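Local structure of 24-sterol C-methyltransferase (Haloferax volcanii, 6F5Z) at residues 137-142 and 218-223; 146-151 and 209-214; 34-39 and 58-63; 104-109 and 133-138. The protein binds S-adenosyl-L-homocysteine, the spent methyl donor, and is probably a class I methyltransferase working as a holoenzyme with the activator Trm112. All blocks are in the same frame, centred on the assembly; numbering follows the deposited sequence. Where two conformers were deposited one is given.

Contact 1: 137-142 and 218-223; sequences YCAVNY and TLLTVG
The phenol ring of Tyr137 carries Val222 CG2 over one face, the methyl lying 3.6 Å from the ring centroid and 16° off its normal, a CH-pi contact. The other methyl of Val222 lies by the CE1 side of the ring, CG1 3.5 Å from Tyr137 CE1, while Leu220 CD1 comes in obliquely, 3.8 Å from Tyr137 CD2. The phenol hydroxyl is bonded to Ala180 O of the second subunit. In the amide plane of Asn141, a lone pair of OD1 takes the proton of Thr218 OG1 at 2.6 Å; the same hydroxyl also meets Thr26 OG1. Between these ends strands 134-140 and 218-224 pair antiparallel, setting the reversed strand 218-224 beside the last of the run of parallel strands in the class I methyltransferase sheet. Cys138 and Thr221 form one hydrogen-bonded pair, Cys138 N to Thr221 O at 3.0 Å and Thr221 N to Cys138 O at 2.9 Å. Val140 and Leu219 form the next such pair, their side chains side by side and pointing the same way, with Val140 CG2 4.0 Å from Leu219 CB. A water bridges Cys138 O and Thr221 OG1, and that hydroxyl is held further by Gln182 NE2.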
loop_
_atom_site.group_PDB
_atom_site.type_symbol
_atom_site.label_atom_id
_atom_site.label_comp_id
_atom_site.label_asym_id
_atom_site.label_seq_id
_atom_site.Cartn_x
_atom_site.Cartn_y
_atom_site.Cartn_z
ATOM N N TYR B 137 -2.072 9.236 0.899
ATOM C CA TYR B 137 -1.621 8.830 -0.431
ATOM C C TYR B 137 -0.984 10.079 -1.058
ATOM O O TYR B 137 -1.709 11.037 -1.370
ATOM C CB TYR B 137 -2.814 8.315 -1.263
ATOM C CG TYR B 137 -3.028 6.830 -1.083
ATOM C CD1 TYR B 137 -3.436 6.305 0.140
ATOM C CD2 TYR B 137 -2.820 5.947 -2.137
ATOM C CE1 TYR B 137 -3.543 4.926 0.337
ATOM C CE2 TYR B 137 -2.945 4.567 -1.962
ATOM C CZ TYR B 137 -3.288 4.059 -0.721
ATOM O OH TYR B 137 -3.366 2.694 -0.564
ATOM N N CYS B 138 0.350 10.061 -1.213
ATOM C CA CYS B 138 1.103 11.190 -1.697
ATOM C C CYS B 138 1.672 10.842 -3.073
ATOM O O CYS B 138 2.610 10.035 -3.158
ATOM C CB CYS B 138 2.230 11.463 -0.700
ATOM S SG CYS B 138 3.259 12.880 -1.139
ATOM N N ALA B 139 1.104 11.467 -4.139
ATOM C CA ALA B 139 1.541 11.133 -5.490
ATOM C C ALA B 139 2.208 12.368 -6.077
ATOM O O ALA B 139 1.629 13.475 -6.006
ATOM C CB ALA B 139 0.354 10.726 -6.338
ATOM N N VAL B 140 3.420 12.195 -6.636
ATOM C CA VAL B 140 4.172 13.332 -7.126
ATOM C C VAL B 140 4.904 12.974 -8.401
ATOM O O VAL B 140 5.431 11.859 -8.517
ATOM C CB VAL B 140 5.187 13.889 -6.089
ATOM C CG1 VAL B 140 4.489 14.438 -4.838
ATOM C CG2 VAL B 140 6.230 12.844 -5.701
ATOM N N ASN B 141 5.044 13.972 -9.306
ATOM C CA ASN B 141 5.846 13.807 -10.512
ATOM C C ASN B 141 7.182 14.533 -10.421
ATOM O O ASN B 141 8.038 14.287 -11.264
ATOM C CB ASN B 141 5.075 14.264 -11.777
ATOM C CG ASN B 141 3.910 13.358 -12.068
ATOM O OD1 ASN B 141 3.872 12.241 -11.588
ATOM N ND2 ASN B 141 2.923 13.811 -12.822
ATOM N N TYR B 142 7.359 15.398 -9.411
ATOM C CA TYR B 142 8.594 16.146 -9.205
ATOM C C TYR B 142 9.316 15.442 -8.049
ATOM O O TYR B 142 8.859 15.529 -6.902
ATOM C CB TYR B 142 8.270 17.598 -8.844
ATOM C CG TYR B 142 9.493 18.445 -8.566
ATOM C CD1 TYR B 142 10.323 18.873 -9.605
ATOM C CD2 TYR B 142 9.807 18.832 -7.276
ATOM C CE1 TYR B 142 11.429 19.691 -9.359
ATOM C CE2 TYR B 142 10.889 19.677 -7.017
ATOM C CZ TYR B 142 11.703 20.088 -8.061
ATOM O OH TYR B 142 12.770 20.922 -7.801
ATOM N N THR B 218 4.834 8.370 -12.065
ATOM C CA THR B 218 4.465 9.094 -10.853
ATOM C C THR B 218 4.931 8.313 -9.635
ATOM O O THR B 218 4.684 7.112 -9.538
ATOM C CB THR B 218 2.926 9.221 -10.801
ATOM O OG1 THR B 218 2.510 10.045 -11.910
ATOM C CG2 THR B 218 2.413 9.885 -9.537
ATOM N N LEU B 219 5.574 9.013 -8.686
ATOM C CA LEU B 219 5.960 8.342 -7.446
ATOM C C LEU B 219 4.762 8.383 -6.488
ATOM O O LEU B 219 4.168 9.442 -6.271
ATOM C CB LEU B 219 7.140 9.123 -6.812
ATOM C CG LEU B 219 7.452 8.781 -5.324
ATOM C CD1 LEU B 219 7.933 7.357 -5.188
ATOM C CD2 LEU B 219 8.587 9.681 -4.809
ATOM N N LEU B 220 4.418 7.231 -5.884
ATOM C CA LEU B 220 3.381 7.191 -4.881
ATOM C C LEU B 220 3.986 6.679 -3.599
ATOM O O LEU B 220 4.610 5.612 -3.613
ATOM C CB LEU B 220 2.233 6.244 -5.287
ATOM C CG LEU B 220 1.190 5.940 -4.186
ATOM C CD1 LEU B 220 0.359 7.217 -3.847
ATOM C CD2 LEU B 220 0.244 4.798 -4.651
ATOM N N THR B 221 3.763 7.429 -2.475
ATOM C CA THR B 221 4.193 6.917 -1.163
ATOM C C THR B 221 2.945 6.907 -0.295
ATOM O O THR B 221 2.190 7.877 -0.287
ATOM C CB THR B 221 5.266 7.827 -0.532
ATOM O OG1 THR B 221 6.305 8.094 -1.499
ATOM C CG2 THR B 221 5.917 7.191 0.726
ATOM N N VAL B 222 2.716 5.796 0.424
ATOM C CA VAL B 222 1.522 5.632 1.272
ATOM C C VAL B 222 1.950 5.555 2.731
ATOM O O VAL B 222 2.817 4.729 3.053
ATOM C CB VAL B 222 0.770 4.351 0.890
ATOM C CG1 VAL B 222 -0.436 4.092 1.807
ATOM C CG2 VAL B 222 0.302 4.437 -0.574
ATOM N N GLY B 223 1.396 6.436 3.557
ATOM C CA GLY B 223 1.678 6.459 4.990
ATOM C C GLY B 223 0.429 6.156 5.804
ATOM O O GLY B 223 -0.688 6.376 5.347
HETATM O O HOH W 1 5.400 10.392 -2.768
HETATM O O HOH W 2 0.604 12.165 -13.838
#

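Contact 2: 146-151 and 209-214; sequences NVHSHE and MVERYR
A type I turn at 146-149, in the long loop that follows strand 134-140, packs against helix 206-216, the helix leading into the last strand of the methyltransferase sheet. Asn146 O closes the turn by accepting from both the backbone N and the OG of Ser149. With CG anti to its backbone N (chi1 179°), Asn146 reaches toward the helix, and its OD1 takes the proton of His148 ND1 at 2.8 Å, almost along the C=O axis and in the imidazole plane. That bond fixes the ring, in the conformer described, so that Arg212 CB sits over one face, 3.9 Å from the centroid, and Val147 CG1 over the opposite one. At the ring edge His148 NE2 is 3.1 Å from Glu211 OE1. Asn146 ND2 is bonded to Asn141 O and lies above the guanidinium of Arg212, 3.4 Å from NE without bonding to it, two donors being involved. An alanine in place of Asn146 would remove the acceptor of His148 ND1 and the donor to Asn141 O and would probably loosen the imidazole on Arg212. Arg212 bends at chi2 (65°), placing its guanidinium under Tyr213 CE1, which lies 3.7 Å above the plane, opposite Asn146 ND2.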
loop_
_atom_site.group_PDB
_atom_site.type_symbol
_atom_site.label_atom_id
_atom_site.label_comp_id
_atom_site.label_asym_id
_atom_site.label_seq_id
_atom_site.Cartn_x
_atom_site.Cartn_y
_atom_site.Cartn_z
ATOM N N ASN B 146 13.311 11.319 -10.995
ATOM C CA ASN B 146 12.726 11.718 -12.293
ATOM C C ASN B 146 13.575 12.889 -12.803
ATOM O O ASN B 146 13.267 14.053 -12.582
ATOM C CB ASN B 146 11.246 12.063 -12.156
ATOM C CG ASN B 146 10.619 12.505 -13.455
ATOM O OD1 ASN B 146 11.211 12.365 -14.542
ATOM N ND2 ASN B 146 9.437 13.105 -13.360
ATOM N N VAL B 147 14.692 12.546 -13.469
ATOM C CA VAL B 147 15.689 13.542 -13.856
ATOM C C VAL B 147 15.084 14.659 -14.736
ATOM O O VAL B 147 15.461 15.825 -14.584
ATOM C CB VAL B 147 16.960 12.884 -14.459
ATOM C CG1 VAL B 147 16.622 11.952 -15.615
ATOM C CG2 VAL B 147 18.015 13.920 -14.863
ATOM N N HIS B 148 14.107 14.301 -15.586
ATOM C CA HIS B 148 13.403 15.212 -16.483
ATOM C C HIS B 148 12.605 16.291 -15.735
ATOM O O HIS B 148 12.246 17.323 -16.312
ATOM C CB HIS B 148 12.450 14.397 -17.370
ATOM C CG HIS B 148 12.958 13.032 -17.708
ATOM N ND1 HIS B 148 12.763 11.963 -16.854
ATOM C CD2 HIS B 148 13.673 12.611 -18.780
ATOM C CE1 HIS B 148 13.331 10.926 -17.452
ATOM N NE2 HIS B 148 13.871 11.260 -18.619
ATOM N N SER B 149 12.295 16.053 -14.436
ATOM C CA SER B 149 11.510 17.020 -13.670
ATOM C C SER B 149 12.355 18.074 -13.029
ATOM O O SER B 149 11.809 19.051 -12.534
ATOM C CB SER B 149 10.687 16.323 -12.583
ATOM O OG SER B 149 11.470 15.803 -11.517
ATOM N N HIS B 150 13.673 17.853 -12.952
ATOM C CA HIS B 150 14.536 18.788 -12.217
ATOM C C HIS B 150 14.398 20.229 -12.738
ATOM O O HIS B 150 14.245 21.173 -11.948
ATOM C CB HIS B 150 15.995 18.340 -12.288
ATOM C CG HIS B 150 16.283 17.031 -11.626
ATOM N ND1 HIS B 150 17.554 16.524 -11.595
ATOM C CD2 HIS B 150 15.451 16.164 -10.997
ATOM C CE1 HIS B 150 17.471 15.360 -10.965
ATOM N NE2 HIS B 150 16.224 15.114 -10.577
ATOM N N GLU B 151 14.338 20.380 -14.074
ATOM C CA GLU B 151 14.215 21.696 -14.706
ATOM C C GLU B 151 12.897 22.408 -14.414
ATOM O O GLU B 151 12.790 23.587 -14.718
ATOM C CB GLU B 151 14.471 21.615 -16.224
ATOM C CG GLU B 151 13.366 20.915 -17.002
ATOM C CD GLU B 151 13.824 20.285 -18.304
ATOM O OE1 GLU B 151 14.218 19.094 -18.282
ATOM O OE2 GLU B 151 13.785 20.981 -19.343
ATOM N N MET B 209 11.677 10.540 -23.312
ATOM C CA MET B 209 10.229 10.592 -23.099
ATOM C C MET B 209 9.742 9.242 -22.567
ATOM O O MET B 209 8.923 9.194 -21.638
ATOM C CB MET B 209 9.503 10.967 -24.397
ATOM C CG MET B 209 8.068 11.320 -24.145
ATOM S SD MET B 209 7.291 11.907 -25.676
ATOM C CE MET B 209 5.689 12.458 -24.981
ATOM N N VAL B 210 10.239 8.134 -23.148
ATOM C CA VAL B 210 9.821 6.800 -22.699
ATOM C C VAL B 210 10.246 6.646 -21.238
ATOM O O VAL B 210 9.446 6.179 -20.432
ATOM C CB VAL B 210 10.444 5.682 -23.575
ATOM C CG1 VAL B 210 10.236 4.303 -22.952
ATOM C CG2 VAL B 210 9.856 5.716 -24.974
ATOM N N GLU B 211 11.482 7.030 -20.893
ATOM C CA GLU B 211 11.980 6.902 -19.522
ATOM C C GLU B 211 11.096 7.713 -18.565
ATOM O O GLU B 211 10.665 7.193 -17.533
ATOM C CB GLU B 211 13.443 7.362 -19.446
ATOM C CG GLU B 211 14.064 7.099 -18.098
ATOM C CD GLU B 211 15.497 7.587 -18.042
ATOM O OE1 GLU B 211 15.736 8.786 -18.321
ATOM O OE2 GLU B 211 16.383 6.749 -17.772
ATOM N N ARG B 212 10.751 8.945 -18.937
ATOM C CA ARG B 212 9.918 9.810 -18.095
ATOM C C ARG B 212 8.578 9.141 -17.763
ATOM O O ARG B 212 8.160 9.106 -16.598
ATOM C CB ARG B 212 9.646 11.182 -18.768
ATOM C CG ARG B 212 8.487 11.988 -18.148
ATOM C CD ARG B 212 8.776 12.406 -16.704
ATOM N NE ARG B 212 7.607 13.122 -16.194
ATOM C CZ ARG B 212 6.560 12.523 -15.619
ATOM N NH1 ARG B 212 6.552 11.206 -15.440
ATOM N NH2 ARG B 212 5.505 13.238 -15.241
ATOM N N TYR B 213 7.885 8.665 -18.802
ATOM C CA TYR B 213 6.513 8.212 -18.611
ATOM C C TYR B 213 6.338 6.733 -18.376
ATOM O O TYR B 213 5.477 6.369 -17.569
ATOM C CB TYR B 213 5.630 8.693 -19.791
ATOM C CG TYR B 213 5.516 10.210 -19.835
ATOM C CD1 TYR B 213 4.820 10.907 -18.851
ATOM C CD2 TYR B 213 6.093 10.950 -20.868
ATOM C CE1 TYR B 213 4.759 12.298 -18.853
ATOM C CE2 TYR B 213 6.019 12.346 -20.883
ATOM C CZ TYR B 213 5.339 13.012 -19.881
ATOM O OH TYR B 213 5.236 14.385 -19.874
ATOM N N ARG B 214 7.045 5.880 -19.142
ATOM C CA ARG B 214 6.835 4.432 -19.020
ATOM C C ARG B 214 7.689 3.851 -17.914
ATOM O O ARG B 214 7.269 2.838 -17.342
ATOM C CB ARG B 214 7.129 3.708 -20.365
ATOM C CG ARG B 214 6.365 4.260 -21.585
ATOM C CD ARG B 214 4.842 4.222 -21.477
ATOM N NE ARG B 214 4.238 4.326 -22.799
ATOM C CZ ARG B 214 3.571 5.382 -23.272
ATOM N NH1 ARG B 214 3.347 6.447 -22.496
ATOM N NH2 ARG B 214 3.133 5.387 -24.530
#

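Contact 3: 34-39 and 58-63; sequences MPVEEG and DTKGIG
Val36 presses its CG1 methyl onto Ile62 CG2 at 3.3 Å, tighter than ordinary carbon contact, and lays the same branch along the root of Lys60, with CG1 3.8 Å from Lys60 CB. CG1 is anti to the backbone N, which turns it toward both, while Ile62 continues onto Leu53 and Leu56 of helix 51-60. An alanine in place of Val36 would lose both methyls that meet Ile62 and the lysine chain and would probably loosen this packing. Lys60 runs extended past Val36, which brings its CE 3.3 Å from Met34 O; the turn at chi4 (-69°) then aims NZ at Ala32 O, to which it is bonded, and at a water that also bonds Met34 O. A second water ties Val36 O to Lys60 O. Beyond the helix end the backbones meet directly: Gly39 N donates to Gly61 O at 2.8 Å and a nearly straight 169°, in the carbonyl plane. Gly61 has positive phi (67°), and at Gly63 a beta carbon would collide with Gly39 O, so the close approach depends on glycines. Glu37, turned away, forms salt bridges with Arg169 and Arg173 of the second subunit. The two segments lead into strands 41-45 and 64-69, so the contact joins the chain entering the first strand to the end of helix 51-60, within a beta-alpha-beta crossover of the Rossmann-like methyltransferase sheet.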
loop_
_atom_site.group_PDB
_atom_site.type_symbol
_atom_site.label_atom_id
_atom_site.label_comp_id
_atom_site.label_asym_id
_atom_site.label_seq_id
_atom_site.Cartn_x
_atom_site.Cartn_y
_atom_site.Cartn_z
ATOM N N MET B 34 -6.607 3.085 -2.773
ATOM C CA MET B 34 -6.970 3.600 -1.450
ATOM C C MET B 34 -7.959 2.698 -0.752
ATOM O O MET B 34 -8.964 2.307 -1.357
ATOM C CB MET B 34 -7.487 5.041 -1.536
ATOM C CG MET B 34 -6.430 5.957 -2.001
ATOM S SD MET B 34 -6.981 7.691 -1.944
ATOM C CE MET B 34 -6.943 8.033 -0.139
ATOM N N PRO B 35 -7.698 2.387 0.539
ATOM C CA PRO B 35 -8.571 1.436 1.263
ATOM C C PRO B 35 -9.799 2.110 1.864
ATOM O O PRO B 35 -10.075 2.017 3.062
ATOM C CB PRO B 35 -7.628 0.937 2.365
ATOM C CG PRO B 35 -6.826 2.114 2.678
ATOM C CD PRO B 35 -6.539 2.800 1.364
ATOM N N VAL B 36 -10.528 2.825 1.014
ATOM C CA VAL B 36 -11.727 3.548 1.436
ATOM C C VAL B 36 -12.848 2.596 1.743
ATOM O O VAL B 36 -13.121 1.682 0.951
ATOM C CB VAL B 36 -12.151 4.472 0.254
ATOM C CG1 VAL B 36 -13.546 5.066 0.479
ATOM C CG2 VAL B 36 -11.119 5.569 0.038
ATOM N N GLU B 37 -13.582 2.893 2.830
ATOM C CA GLU B 37 -14.818 2.209 3.194
ATOM C C GLU B 37 -15.929 3.188 2.825
ATOM O O GLU B 37 -15.748 4.406 2.906
ATOM C CB GLU B 37 -14.895 1.899 4.683
ATOM C CG GLU B 37 -13.861 0.884 5.152
ATOM C CD GLU B 37 -13.894 -0.473 4.459
ATOM O OE1 GLU B 37 -14.925 -0.830 3.840
ATOM O OE2 GLU B 37 -12.845 -1.151 4.482
ATOM N N GLU B 38 -17.085 2.658 2.388
ATOM C CA GLU B 38 -18.199 3.533 2.065
ATOM C C GLU B 38 -18.488 4.439 3.253
ATOM O O GLU B 38 -18.544 3.981 4.415
ATOM C CB GLU B 38 -19.468 2.704 1.771
ATOM C CG GLU B 38 -19.400 1.926 0.457
ATOM C CD GLU B 38 -18.697 0.584 0.479
ATOM O OE1 GLU B 38 -18.129 0.213 1.532
ATOM O OE2 GLU B 38 -18.780 -0.133 -0.545
ATOM N N GLY B 39 -18.675 5.736 2.941
ATOM C CA GLY B 39 -18.968 6.709 3.978
ATOM C C GLY B 39 -17.758 7.450 4.534
ATOM O O GLY B 39 -17.901 8.392 5.323
ATOM N N ASP B 58 -17.495 8.348 -6.762
ATOM C CA ASP B 58 -18.061 7.493 -7.810
ATOM C C ASP B 58 -17.618 6.041 -7.759
ATOM O O ASP B 58 -18.405 5.146 -8.123
ATOM C CB ASP B 58 -17.751 8.086 -9.197
ATOM C CG ASP B 58 -18.326 9.482 -9.427
ATOM O OD1 ASP B 58 -19.296 9.864 -8.707
ATOM O OD2 ASP B 58 -17.774 10.223 -10.289
ATOM N N THR B 59 -16.372 5.765 -7.356
ATOM C CA THR B 59 -15.831 4.394 -7.399
ATOM C C THR B 59 -15.709 3.713 -6.041
ATOM O O THR B 59 -15.592 2.486 -5.988
ATOM C CB THR B 59 -14.455 4.351 -8.079
ATOM O OG1 THR B 59 -13.510 5.093 -7.292
ATOM C CG2 THR B 59 -14.500 4.848 -9.528
ATOM N N LYS B 60 -15.643 4.492 -4.960
ATOM C CA LYS B 60 -15.442 3.897 -3.642
ATOM C C LYS B 60 -16.496 4.323 -2.613
ATOM O O LYS B 60 -16.543 3.760 -1.522
ATOM C CB LYS B 60 -14.016 4.148 -3.146
ATOM C CG LYS B 60 -13.028 3.269 -3.933
ATOM C CD LYS B 60 -11.636 3.314 -3.383
ATOM C CE LYS B 60 -10.615 2.614 -4.251
ATOM N NZ LYS B 60 -10.762 1.130 -4.296
ATOM N N GLY B 61 -17.365 5.252 -2.992
ATOM C CA GLY B 61 -18.461 5.697 -2.138
ATOM C C GLY B 61 -18.065 6.462 -0.887
ATOM O O GLY B 61 -18.701 6.316 0.159
ATOM N N ILE B 62 -17.032 7.312 -0.959
ATOM C CA ILE B 62 -16.724 8.152 0.185
ATOM C C ILE B 62 -17.960 8.959 0.538
ATOM O O ILE B 62 -18.806 9.239 -0.322
ATOM C CB ILE B 62 -15.502 9.069 -0.052
ATOM C CG1 ILE B 62 -15.716 10.070 -1.202
ATOM C CG2 ILE B 62 -14.258 8.228 -0.296
ATOM C CD1 ILE B 62 -14.664 11.241 -1.184
ATOM N N GLY B 63 -18.071 9.284 1.817
ATOM C CA GLY B 63 -19.241 9.988 2.306
ATOM C C GLY B 63 -19.117 11.479 2.360
ATOM O O GLY B 63 -20.127 12.192 2.233
HETATM O O HOH W 3 -9.004 -0.210 -2.429
HETATM O O HOH W 4 -15.374 1.416 -0.806
#

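Contact 4: 104-109 and 133-138; sequences VDHVWS and GGTFYC
Val107 O is gripped by one hydrogen bond and two carbon contacts: Tyr137 N donates at 2.9 Å, with an N-H...O angle of 167° and nearly along the C=O axis, Phe136 CA adds a C-H...O contact at 3.3 Å, and the edge of the Phe136 ring comes up in plane. Similar pairings flank it, Val107 N to Thr135 O at 2.8 Å and Ser109 N to Tyr137 O at 2.9 Å, in the parallel pairing of strands 104-110 and 134-140, the fourth and fifth of the class I methyltransferase sheet. Toward the start the pairing slackens, Thr135 N reaching Asp105 O only weakly. A beta carbon on Gly134 would clash with that oxygen. On the face carrying Val107 and Ser109, Phe136 CD1 lies 3.7 Å from Val107 CG1 and its CE1 4.0 Å from Ser109 CB; Ser109 OG is itself bonded to Leu45 O. On the other face Trp108 CE3 meets Tyr137 CB at 3.7 Å, and the indole lies about 5 Å from the bound S-adenosyl-L-homocysteine at its nearest atoms. The hydrogen bonds between these strands all run between backbone groups, the side chains adding mainly apolar contacts; Thr135 OG1 is buried without a partner, a probable cost in burial.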
loop_
_atom_site.group_PDB
_atom_site.type_symbol
_atom_site.label_atom_id
_atom_site.label_comp_id
_atom_site.label_asym_id
_atom_site.label_seq_id
_atom_site.Cartn_x
_atom_site.Cartn_y
_atom_site.Cartn_z
ATOM N N VAL B 104 -10.186 12.828 10.146
ATOM C CA VAL B 104 -10.177 12.480 8.704
ATOM C C VAL B 104 -9.812 11.036 8.511
ATOM O O VAL B 104 -8.850 10.556 9.121
ATOM C CB VAL B 104 -9.242 13.467 7.938
ATOM C CG1 VAL B 104 -9.090 13.084 6.481
ATOM C CG2 VAL B 104 -9.807 14.896 8.049
ATOM N N ASP B 105 -10.548 10.327 7.622
ATOM C CA ASP B 105 -10.190 8.920 7.404
ATOM C C ASP B 105 -8.989 8.755 6.482
ATOM O O ASP B 105 -8.171 7.863 6.718
ATOM C CB ASP B 105 -11.388 8.141 6.849
ATOM C CG ASP B 105 -12.559 8.097 7.832
ATOM O OD1 ASP B 105 -12.392 7.521 8.921
ATOM O OD2 ASP B 105 -13.575 8.767 7.575
ATOM N N HIS B 106 -8.914 9.569 5.391
ATOM C CA HIS B 106 -7.775 9.471 4.481
ATOM C C HIS B 106 -7.477 10.827 3.881
ATOM O O HIS B 106 -8.377 11.674 3.757
ATOM C CB HIS B 106 -8.037 8.499 3.319
ATOM C CG HIS B 106 -8.441 7.138 3.755
ATOM N ND1 HIS B 106 -9.788 6.765 3.842
ATOM C CD2 HIS B 106 -7.664 6.127 4.189
ATOM C CE1 HIS B 106 -9.773 5.531 4.318
ATOM N NE2 HIS B 106 -8.538 5.099 4.561
ATOM N N VAL B 107 -6.200 11.027 3.535
ATOM C CA VAL B 107 -5.779 12.269 2.854
ATOM C C VAL B 107 -5.139 11.822 1.537
ATOM O O VAL B 107 -4.342 10.874 1.495
ATOM C CB VAL B 107 -4.742 13.039 3.717
ATOM C CG1 VAL B 107 -4.175 14.250 2.963
ATOM C CG2 VAL B 107 -5.381 13.504 5.024
ATOM N N TRP B 108 -5.488 12.535 0.451
ATOM C CA TRP B 108 -4.958 12.332 -0.878
ATOM C C TRP B 108 -4.281 13.623 -1.317
ATOM O O TRP B 108 -4.782 14.712 -1.042
ATOM C CB TRP B 108 -6.134 12.078 -1.856
ATOM C CG TRP B 108 -5.794 12.281 -3.308
ATOM C CD1 TRP B 108 -5.960 13.430 -4.035
ATOM C CD2 TRP B 108 -5.147 11.337 -4.179
ATOM N NE1 TRP B 108 -5.504 13.240 -5.337
ATOM C CE2 TRP B 108 -4.968 11.973 -5.436
ATOM C CE3 TRP B 108 -4.696 10.008 -4.014
ATOM C CZ2 TRP B 108 -4.451 11.294 -6.544
ATOM C CZ3 TRP B 108 -4.138 9.347 -5.101
ATOM C CH2 TRP B 108 -3.982 10.010 -6.342
ATOM N N SER B 109 -3.164 13.507 -2.023
ATOM C CA SER B 109 -2.579 14.670 -2.660
ATOM C C SER B 109 -1.858 14.234 -3.933
ATOM O O SER B 109 -1.030 13.326 -3.900
ATOM C CB SER B 109 -1.670 15.424 -1.701
ATOM O OG SER B 109 -1.108 16.566 -2.333
ATOM N N GLY B 133 -4.741 4.758 11.975
ATOM C CA GLY B 133 -5.044 3.760 10.962
ATOM C C GLY B 133 -5.434 4.364 9.620
ATOM O O GLY B 133 -5.581 3.631 8.641
ATOM N N GLY B 134 -5.657 5.679 9.587
ATOM C CA GLY B 134 -5.976 6.385 8.346
ATOM C C GLY B 134 -4.753 6.503 7.456
ATOM O O GLY B 134 -3.629 6.413 7.959
ATOM N N THR B 135 -4.960 6.756 6.140
ATOM C CA THR B 135 -3.830 6.773 5.220
ATOM C C THR B 135 -3.634 8.093 4.540
ATOM O O THR B 135 -4.566 8.900 4.448
ATOM C CB THR B 135 -3.953 5.696 4.097
ATOM O OG1 THR B 135 -4.981 6.076 3.161
ATOM C CG2 THR B 135 -4.190 4.281 4.659
ATOM N N PHE B 136 -2.376 8.338 4.169
ATOM C CA PHE B 136 -2.009 9.478 3.339
ATOM C C PHE B 136 -1.450 8.878 2.049
ATOM O O PHE B 136 -0.436 8.164 2.092
ATOM C CB PHE B 136 -0.939 10.378 4.035
ATOM C CG PHE B 136 -0.383 11.485 3.146
ATOM C CD1 PHE B 136 -1.220 12.190 2.274
ATOM C CD2 PHE B 136 0.950 11.865 3.237
ATOM C CE1 PHE B 136 -0.715 13.209 1.476
ATOM C CE2 PHE B 136 1.443 12.914 2.478
ATOM C CZ PHE B 136 0.613 13.584 1.603
ATOM N N TYR B 137 -2.072 9.236 0.899
ATOM C CA TYR B 137 -1.621 8.830 -0.431
ATOM C C TYR B 137 -0.984 10.079 -1.058
ATOM O O TYR B 137 -1.709 11.037 -1.370
ATOM C CB TYR B 137 -2.814 8.315 -1.263
ATOM C CG TYR B 137 -3.028 6.830 -1.083
ATOM C CD1 TYR B 137 -3.436 6.305 0.140
ATOM C CD2 TYR B 137 -2.820 5.947 -2.137
ATOM C CE1 TYR B 137 -3.543 4.926 0.337
ATOM C CE2 TYR B 137 -2.945 4.567 -1.962
ATOM C CZ TYR B 137 -3.288 4.059 -0.721
ATOM O OH TYR B 137 -3.366 2.694 -0.564
ATOM N N CYS B 138 0.350 10.061 -1.213
ATOM C CA CYS B 138 1.103 11.190 -1.697
ATOM C C CYS B 138 1.672 10.842 -3.073
ATOM O O CYS B 138 2.610 10.035 -3.158
ATOM C CB CYS B 138 2.230 11.463 -0.700
ATOM S SG CYS B 138 3.259 12.880 -1.139
HETATM O O HOH W 5 -7.162 2.641 6.632
#

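Contacts 1 and 4 are buried and share strand 134-140, which pairs antiparallel with 218-223 on one flank and parallel with 104-109 on the other, so backbone bonds and apolar cover dominate both. Contacts 2 and 3 are only partly buried and lie on opposite sides of the chain's centre, about 32 Å apart between centres; contact 2 relies on an Asn-His bond and aliphatic and guanidinium packing, contact 3 on bridging waters and glycine backbone. Each is nonetheless joined to the sheet: Asn146 bonds to Asn141 of contact 1, while Met34 packs on Tyr137, common to contacts 1 and 4, and on His106. The second subunit touches contacts 1, 3 and 4 but not contact 2.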